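Long-range contacts in putative peptidase (Parabacteroides merdae, PDB 4L8K), which is a putative peptidase of family S41, probably a serine-type hydrolase that cleaves peptide bonds in protein or peptide substrates: residues Leu210-Asn218 with Ile302-Leu310; Ile168-Thr179 with Phe228-Gln237. All coordinates share one frame; numbering follows the deposited sequence.

Contact 1. Residues Leu210-Asn218 with Ile302-Leu310; sequences LRPVIVLTN and IIEAAIGLL
I214 and A306 mark the middle of a strand-on-helix contact in which strand 213-217 and helix 302-310 run nearly antiparallel. Their axes make an angle of 167° and approach to 9.2 Å. The CA atoms of I214 and A306 are 6.2 Å apart; P212 faces L310 at one end and L216 faces I302 at the other. No hydrogen bond joins the segments, and the 379 Å² buried between them comes mostly from apolar side chains. I214 contributes most, using all its branches. Its CG2 meets A306 CB at 3.8 Å, consistent with the close approach of the backbones here, the shortest CA spacing of the register. CG1, anti to the carbonyl carbon, runs alongside L310 in the opposite sense, with I214 CG1 at 3.6 Å from L310 CG. A bend at chi2 (-63°) turns the methyl aside, putting I214 CD1 at 3.8 Å from L309 CD2, the two side chains crossing near a right angle. L310 CD2 reaches on to P212 CB at 3.7 Å, closing this end of the contact. At the other end L216 forks over the helix. Its CD2 lies 3.8 Å from I302 CG2 and also touches A306 CB, while its CD1 is 3.9 Å from I303 CG1. V213 turns its side chain away from the helix, as does T217, so the two sides of the strand serve different layers. Strand 213-217 lies between the parallel strands 149-153 and 238-242, and the helix rests across several strands of that sheet: A306 and I307 touch I151, I303 reaches Y122, A305 meets M241, and L310 packs on I120. On the other side of the strand, V213 packs on F172.

Contact 2. Residues Ile168-Thr179 with Phe228-Gln237; sequences IASRFLEERILT and FVNVMRLLPQ
F172 and M232, a selenomethionine, form a Met-aromatic contact. M232 CE sits 3.8 Å from the centroid of the F172 ring and 14° off its normal, over the face, while SE approaches obliquely. Bends at both chi2 and chi3 (-72°) fold the M232 chain back to bring CE there. Beside it, F172 CB meets L235 CD1 at 3.5 Å. The other L235 methyl, CD2, touches both L173 CD1 at 3.8 Å and I177 CD1 at 4.0 Å, with L235 crossing both side chains at about a right angle. Further along, I168 CG2 lies 3.7 Å from F228 CE1. The polar link is Q237 NE2 to F172 O, 2.9 Å and nearly straight at 166°, on a lone pair in the carbonyl plane. Q237 holds CG between its backbone N and carbonyl carbon, and a bend at chi2 brings NE2 back to that oxygen. Water 1 donates to F172 O and to Q237 OE1, so two donors grip the carbonyl; with W209 O also bound to NE2, the amide's rotation is fixed. Water 2 likewise bridges T179 O and N230 OD1, an oxygen that R233 grips side-on through NE and NH2. Helix 224-232 packs here against the end of helix 162-169 and strand 177-182. It is the crossover of a right-handed beta-alpha-beta unit between parallel strands 213-217 and 238-242, consistent with the ClpP/crotonase fold.

Overall arrangement
The two contacts lie with their centres about 16 Å apart, on opposite faces of the mixed sheet. Their segments alternate along the chain: 168-179, 210-218, 228-237, 302-310. Strand 213-217 ties them together, since it leads into helix 224-232, and Q237 begins the return to neighbouring strand 238-242. A probable hydrogen bond, V213 N to Q237 O at 2.9 Å, joins the contacts through the sheet, while T217 CG2 packs 3.5 Å from V229 CG2 between strand and helix. Contact 1 applies the last helix, 301-311, to one face; contact 2 forms part of the packing on the other, where strand 177-182 of a separate sheet also takes part. The mixed sheet is thus covered on both sides, consistent with the ClpP/crotonase fold.

Contact 1. Residues Leu210-Asn218 with Ile302-Leu310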
# COMPACT_ATOMS: atom_id res chain seq x y z
N LEU A 210 2.66 22.99 -3.19
CA LEU A 210 1.50 23.34 -2.38
C LEU A 210 0.26 23.59 -3.24
O LEU A 210 -0.81 23.85 -2.72
CB LEU A 210 1.82 24.55 -1.49
CG LEU A 210 3.02 24.38 -0.51
CD1 LEU A 210 3.20 25.62 0.34
CD2 LEU A 210 2.87 23.15 0.39
N ARG A 211 0.40 23.42 -4.57
CA ARG A 211 -0.68 23.50 -5.53
C ARG A 211 -1.50 22.20 -5.49
O ARG A 211 -1.03 21.20 -4.91
CB ARG A 211 -0.12 23.73 -6.93
CG ARG A 211 0.19 25.21 -7.22
CD ARG A 211 1.08 25.29 -8.44
NE ARG A 211 2.47 25.05 -8.03
CZ ARG A 211 3.50 24.92 -8.85
NH1 ARG A 211 3.31 24.94 -10.17
NH2 ARG A 211 4.72 24.77 -8.37
N PRO A 212 -2.72 22.15 -6.09
CA PRO A 212 -3.50 20.89 -6.04
C PRO A 212 -2.74 19.65 -6.53
O PRO A 212 -1.89 19.73 -7.43
CB PRO A 212 -4.70 21.20 -6.93
CG PRO A 212 -4.87 22.70 -6.84
CD PRO A 212 -3.46 23.21 -6.80
N VAL A 213 -2.99 18.51 -5.86
CA VAL A 213 -2.38 17.21 -6.17
C VAL A 213 -3.45 16.15 -6.20
O VAL A 213 -4.25 16.05 -5.25
CB VAL A 213 -1.26 16.79 -5.14
CG1 VAL A 213 -0.66 15.41 -5.44
CG2 VAL A 213 -0.15 17.81 -5.05
N ILE A 214 -3.42 15.29 -7.23
CA ILE A 214 -4.27 14.11 -7.27
C ILE A 214 -3.36 12.89 -7.11
O ILE A 214 -2.49 12.69 -7.95
CB ILE A 214 -5.23 13.95 -8.49
CG1 ILE A 214 -5.96 15.29 -8.87
CG2 ILE A 214 -6.19 12.78 -8.26
CD1 ILE A 214 -6.91 15.90 -7.84
N VAL A 215 -3.54 12.11 -6.04
CA VAL A 215 -2.78 10.87 -5.80
C VAL A 215 -3.65 9.73 -6.35
O VAL A 215 -4.82 9.62 -5.99
CB VAL A 215 -2.35 10.66 -4.31
CG1 VAL A 215 -1.72 9.27 -4.09
CG2 VAL A 215 -1.38 11.76 -3.86
N LEU A 216 -3.10 8.93 -7.27
CA LEU A 216 -3.84 7.82 -7.88
C LEU A 216 -3.50 6.52 -7.20
O LEU A 216 -2.32 6.21 -7.03
CB LEU A 216 -3.60 7.70 -9.40
CG LEU A 216 -3.80 8.95 -10.29
CD1 LEU A 216 -3.81 8.55 -11.76
CD2 LEU A 216 -5.12 9.70 -9.98
N THR A 217 -4.52 5.77 -6.75
CA THR A 217 -4.32 4.51 -6.04
C THR A 217 -5.19 3.38 -6.62
O THR A 217 -6.22 3.63 -7.25
CB THR A 217 -4.64 4.66 -4.51
OG1 THR A 217 -6.01 4.99 -4.33
CG2 THR A 217 -3.79 5.70 -3.83
N ASN A 218 -4.76 2.14 -6.38
CA ASN A 218 -5.52 0.95 -6.73
C ASN A 218 -5.21 -0.12 -5.68
O ASN A 218 -4.40 0.14 -4.79
CB ASN A 218 -5.28 0.46 -8.18
CG ASN A 218 -3.91 -0.05 -8.52
OD1 ASN A 218 -3.00 -0.06 -7.70
ND2 ASN A 218 -3.74 -0.47 -9.76
N ILE A 302 -9.23 6.96 -14.77
CA ILE A 302 -8.69 7.56 -13.56
C ILE A 302 -7.82 8.77 -13.92
O ILE A 302 -8.03 9.84 -13.34
CB ILE A 302 -7.97 6.51 -12.66
CG1 ILE A 302 -8.92 5.31 -12.41
CG2 ILE A 302 -7.54 7.15 -11.34
CD1 ILE A 302 -8.34 4.09 -11.66
N ILE A 303 -6.88 8.63 -14.89
CA ILE A 303 -6.05 9.78 -15.29
C ILE A 303 -6.97 10.91 -15.84
O ILE A 303 -6.79 12.07 -15.46
CB ILE A 303 -4.92 9.40 -16.28
CG1 ILE A 303 -3.92 8.40 -15.63
CG2 ILE A 303 -4.17 10.67 -16.80
CD1 ILE A 303 -2.84 7.79 -16.63
N GLU A 304 -7.99 10.54 -16.67
CA GLU A 304 -8.91 11.51 -17.26
C GLU A 304 -9.73 12.27 -16.21
O GLU A 304 -9.86 13.49 -16.31
CB GLU A 304 -9.84 10.86 -18.29
CG GLU A 304 -9.12 10.33 -19.51
CD GLU A 304 -8.44 11.34 -20.41
OE1 GLU A 304 -8.77 12.55 -20.35
OE2 GLU A 304 -7.59 10.91 -21.22
N ALA A 305 -10.26 11.56 -15.19
CA ALA A 305 -11.03 12.17 -14.10
C ALA A 305 -10.14 13.13 -13.30
O ALA A 305 -10.57 14.23 -12.98
CB ALA A 305 -11.62 11.10 -13.19
N ALA A 306 -8.87 12.73 -13.06
CA ALA A 306 -7.88 13.54 -12.33
C ALA A 306 -7.56 14.82 -13.14
O ALA A 306 -7.55 15.91 -12.56
CB ALA A 306 -6.62 12.71 -12.07
N ILE A 307 -7.40 14.68 -14.49
CA ILE A 307 -7.14 15.82 -15.39
C ILE A 307 -8.35 16.77 -15.33
O ILE A 307 -8.15 17.96 -15.14
CB ILE A 307 -6.80 15.39 -16.86
CG1 ILE A 307 -5.40 14.74 -16.95
CG2 ILE A 307 -6.92 16.57 -17.86
CD1 ILE A 307 -5.14 13.99 -18.34
N GLY A 308 -9.56 16.21 -15.44
CA GLY A 308 -10.81 16.98 -15.37
C GLY A 308 -10.95 17.79 -14.09
O GLY A 308 -11.23 19.00 -14.11
N LEU A 309 -10.69 17.14 -12.96
CA LEU A 309 -10.76 17.77 -11.64
C LEU A 309 -9.75 18.92 -11.49
O LEU A 309 -10.14 19.99 -11.04
CB LEU A 309 -10.56 16.73 -10.55
CG LEU A 309 -10.83 17.19 -9.12
CD1 LEU A 309 -12.24 17.82 -8.97
CD2 LEU A 309 -10.67 16.02 -8.18
N LEU A 310 -8.49 18.71 -11.87
CA LEU A 310 -7.44 19.73 -11.79
C LEU A 310 -7.67 20.92 -12.73
O LEU A 310 -7.22 22.03 -12.43
CB LEU A 310 -6.07 19.11 -12.08
CG LEU A 310 -5.47 18.16 -11.04
CD1 LEU A 310 -4.22 17.51 -11.57
CD2 LEU A 310 -5.17 18.88 -9.73

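Contact 2. Residues Ile168-Thr179 with Phe228-Gln237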
# COMPACT_ATOMS: atom_id res chain seq x y z
N ILE A 168 9.56 11.91 -0.37
CA ILE A 168 8.57 12.44 -1.32
C ILE A 168 7.45 13.19 -0.54
O ILE A 168 7.23 14.36 -0.82
CB ILE A 168 7.99 11.37 -2.28
CG1 ILE A 168 9.11 10.80 -3.18
CG2 ILE A 168 6.87 11.95 -3.14
CD1 ILE A 168 8.80 9.33 -3.64
N ALA A 169 6.82 12.55 0.46
CA ALA A 169 5.72 13.13 1.25
C ALA A 169 6.07 14.48 1.89
O ALA A 169 5.21 15.36 1.92
CB ALA A 169 5.26 12.16 2.32
N SER A 170 7.31 14.63 2.37
CA SER A 170 7.79 15.85 3.04
C SER A 170 7.81 17.09 2.10
O SER A 170 7.83 18.22 2.59
CB SER A 170 9.15 15.62 3.69
OG SER A 170 10.16 15.43 2.72
N ARG A 171 7.73 16.88 0.76
CA ARG A 171 7.68 17.93 -0.26
C ARG A 171 6.29 18.55 -0.40
O ARG A 171 6.15 19.56 -1.08
CB ARG A 171 8.12 17.38 -1.63
CG ARG A 171 9.55 16.85 -1.69
CD ARG A 171 10.56 17.93 -1.33
NE ARG A 171 11.93 17.51 -1.60
CZ ARG A 171 12.63 17.89 -2.66
NH1 ARG A 171 12.12 18.74 -3.53
NH2 ARG A 171 13.87 17.45 -2.84
N PHE A 172 5.28 18.00 0.27
CA PHE A 172 3.91 18.50 0.14
C PHE A 172 3.39 19.11 1.46
O PHE A 172 2.24 19.55 1.54
CB PHE A 172 3.01 17.35 -0.33
CG PHE A 172 3.42 16.80 -1.68
CD1 PHE A 172 2.92 17.35 -2.85
CD2 PHE A 172 4.33 15.75 -1.77
CE1 PHE A 172 3.33 16.88 -4.10
CE2 PHE A 172 4.73 15.27 -3.03
CZ PHE A 172 4.21 15.83 -4.19
N LEU A 173 4.26 19.20 2.46
CA LEU A 173 3.95 19.74 3.79
C LEU A 173 4.22 21.22 3.88
O LEU A 173 5.17 21.72 3.29
CB LEU A 173 4.78 19.00 4.84
CG LEU A 173 4.12 17.81 5.56
CD1 LEU A 173 3.75 16.70 4.60
CD2 LEU A 173 5.03 17.26 6.60
N GLU A 174 3.37 21.93 4.65
CA GLU A 174 3.47 23.36 4.94
C GLU A 174 4.14 23.53 6.30
O GLU A 174 4.87 24.50 6.55
CB GLU A 174 2.08 24.00 4.94
N GLU A 175 3.90 22.57 7.19
CA GLU A 175 4.39 22.56 8.56
C GLU A 175 4.50 21.14 9.06
O GLU A 175 3.92 20.23 8.45
CB GLU A 175 3.42 23.37 9.46
CG GLU A 175 2.01 22.80 9.50
CD GLU A 175 0.95 23.50 10.33
OE1 GLU A 175 1.24 24.58 10.90
OE2 GLU A 175 -0.17 22.96 10.39
N ARG A 176 5.19 20.95 10.19
CA ARG A 176 5.32 19.66 10.88
C ARG A 176 3.91 19.17 11.24
O ARG A 176 3.08 19.98 11.65
CB ARG A 176 6.23 19.81 12.13
CG ARG A 176 6.45 18.51 12.93
CD ARG A 176 7.57 18.71 13.93
NE ARG A 176 7.67 17.65 14.94
CZ ARG A 176 8.38 16.53 14.79
NH1 ARG A 176 9.02 16.27 13.65
NH2 ARG A 176 8.42 15.64 15.77
N ILE A 177 3.62 17.89 11.01
CA ILE A 177 2.30 17.32 11.27
C ILE A 177 2.40 15.94 11.87
O ILE A 177 3.38 15.22 11.65
CB ILE A 177 1.43 17.22 9.97
CG1 ILE A 177 2.11 16.38 8.84
CG2 ILE A 177 0.93 18.59 9.49
CD1 ILE A 177 1.13 15.56 7.89
N LEU A 178 1.34 15.54 12.58
CA LEU A 178 1.13 14.20 13.07
C LEU A 178 0.67 13.40 11.85
O LEU A 178 -0.26 13.83 11.19
CB LEU A 178 0.06 14.24 14.20
CG LEU A 178 -0.44 12.87 14.71
CD1 LEU A 178 0.63 12.15 15.49
CD2 LEU A 178 -1.71 13.03 15.53
N THR A 179 1.34 12.27 11.52
CA THR A 179 0.99 11.47 10.34
C THR A 179 0.10 10.27 10.70
O THR A 179 -0.59 9.72 9.85
CB THR A 179 2.25 11.00 9.59
OG1 THR A 179 2.95 10.02 10.37
CG2 THR A 179 3.16 12.14 9.19
N PHE A 228 2.40 5.97 2.67
CA PHE A 228 2.58 7.19 1.86
C PHE A 228 1.20 7.84 1.59
O PHE A 228 1.02 9.04 1.79
CB PHE A 228 3.30 6.84 0.51
CG PHE A 228 3.37 8.00 -0.46
CD1 PHE A 228 4.29 9.03 -0.28
CD2 PHE A 228 2.52 8.06 -1.57
CE1 PHE A 228 4.36 10.10 -1.18
CE2 PHE A 228 2.58 9.14 -2.45
CZ PHE A 228 3.50 10.15 -2.26
N VAL A 229 0.23 7.02 1.12
CA VAL A 229 -1.13 7.47 0.82
C VAL A 229 -1.77 8.04 2.11
O VAL A 229 -2.37 9.11 2.07
CB VAL A 229 -1.96 6.32 0.19
CG1 VAL A 229 -3.46 6.65 0.17
CG2 VAL A 229 -1.47 6.04 -1.24
N ASN A 230 -1.57 7.35 3.24
CA ASN A 230 -2.07 7.77 4.53
C ASN A 230 -1.62 9.20 4.89
O ASN A 230 -2.42 9.97 5.43
CB ASN A 230 -1.63 6.80 5.61
CG ASN A 230 -2.14 7.13 7.00
OD1 ASN A 230 -3.30 7.49 7.22
ND2 ASN A 230 -1.28 7.04 7.98
N VAL A 231 -0.36 9.54 4.62
CA VAL A 231 0.17 10.86 4.94
C VAL A 231 -0.38 11.89 3.94
O VAL A 231 -0.80 12.97 4.35
CB VAL A 231 1.74 10.87 4.97
CG1 VAL A 231 2.29 12.27 5.25
CG2 VAL A 231 2.27 9.86 5.99
N MSE A 232 -0.39 11.54 2.64
CA MSE A 232 -0.80 12.45 1.58
C MSE A 232 -2.26 12.90 1.73
O MSE A 232 -2.51 14.09 1.57
CB MSE A 232 -0.56 11.82 0.19
CG MSE A 232 0.94 11.63 -0.11
SE MSE A 232 1.94 13.29 -0.37
CE MSE A 232 1.23 13.76 -2.05
N ARG A 233 -3.18 11.99 2.13
CA ARG A 233 -4.60 12.34 2.30
C ARG A 233 -4.86 13.27 3.48
O ARG A 233 -6.00 13.73 3.64
CB ARG A 233 -5.51 11.09 2.37
CG ARG A 233 -5.12 10.02 3.37
CD ARG A 233 -5.53 10.33 4.79
NE ARG A 233 -5.38 9.14 5.63
CZ ARG A 233 -6.37 8.29 5.87
NH1 ARG A 233 -7.57 8.51 5.36
NH2 ARG A 233 -6.16 7.23 6.63
N LEU A 234 -3.84 13.56 4.32
CA LEU A 234 -3.99 14.50 5.44
C LEU A 234 -3.78 15.93 4.98
O LEU A 234 -4.05 16.86 5.73
CB LEU A 234 -2.96 14.21 6.56
CG LEU A 234 -2.92 12.81 7.19
CD1 LEU A 234 -1.75 12.69 8.13
CD2 LEU A 234 -4.22 12.49 7.92
N LEU A 235 -3.26 16.12 3.77
CA LEU A 235 -2.86 17.42 3.26
C LEU A 235 -3.99 18.12 2.50
O LEU A 235 -4.72 17.49 1.72
CB LEU A 235 -1.59 17.26 2.41
CG LEU A 235 -0.43 16.51 3.13
CD1 LEU A 235 0.76 16.31 2.21
CD2 LEU A 235 -0.00 17.23 4.43
N PRO A 236 -4.16 19.44 2.78
CA PRO A 236 -5.30 20.18 2.20
C PRO A 236 -5.32 20.26 0.66
O PRO A 236 -6.41 20.33 0.08
CB PRO A 236 -5.16 21.60 2.81
CG PRO A 236 -3.73 21.70 3.28
CD PRO A 236 -3.38 20.28 3.71
N GLN A 237 -4.15 20.26 -0.01
CA GLN A 237 -4.11 20.36 -1.47
C GLN A 237 -4.25 18.99 -2.14
O GLN A 237 -4.33 18.94 -3.37
CB GLN A 237 -2.82 21.06 -1.96
CG GLN A 237 -1.55 20.19 -1.94
CD GLN A 237 -0.81 20.17 -0.63
OE1 GLN A 237 -1.39 20.21 0.47
NE2 GLN A 237 0.51 20.08 -0.74
O HOH W 1 0.33 21.08 2.62
O HOH W 2 -3.22 9.38 9.28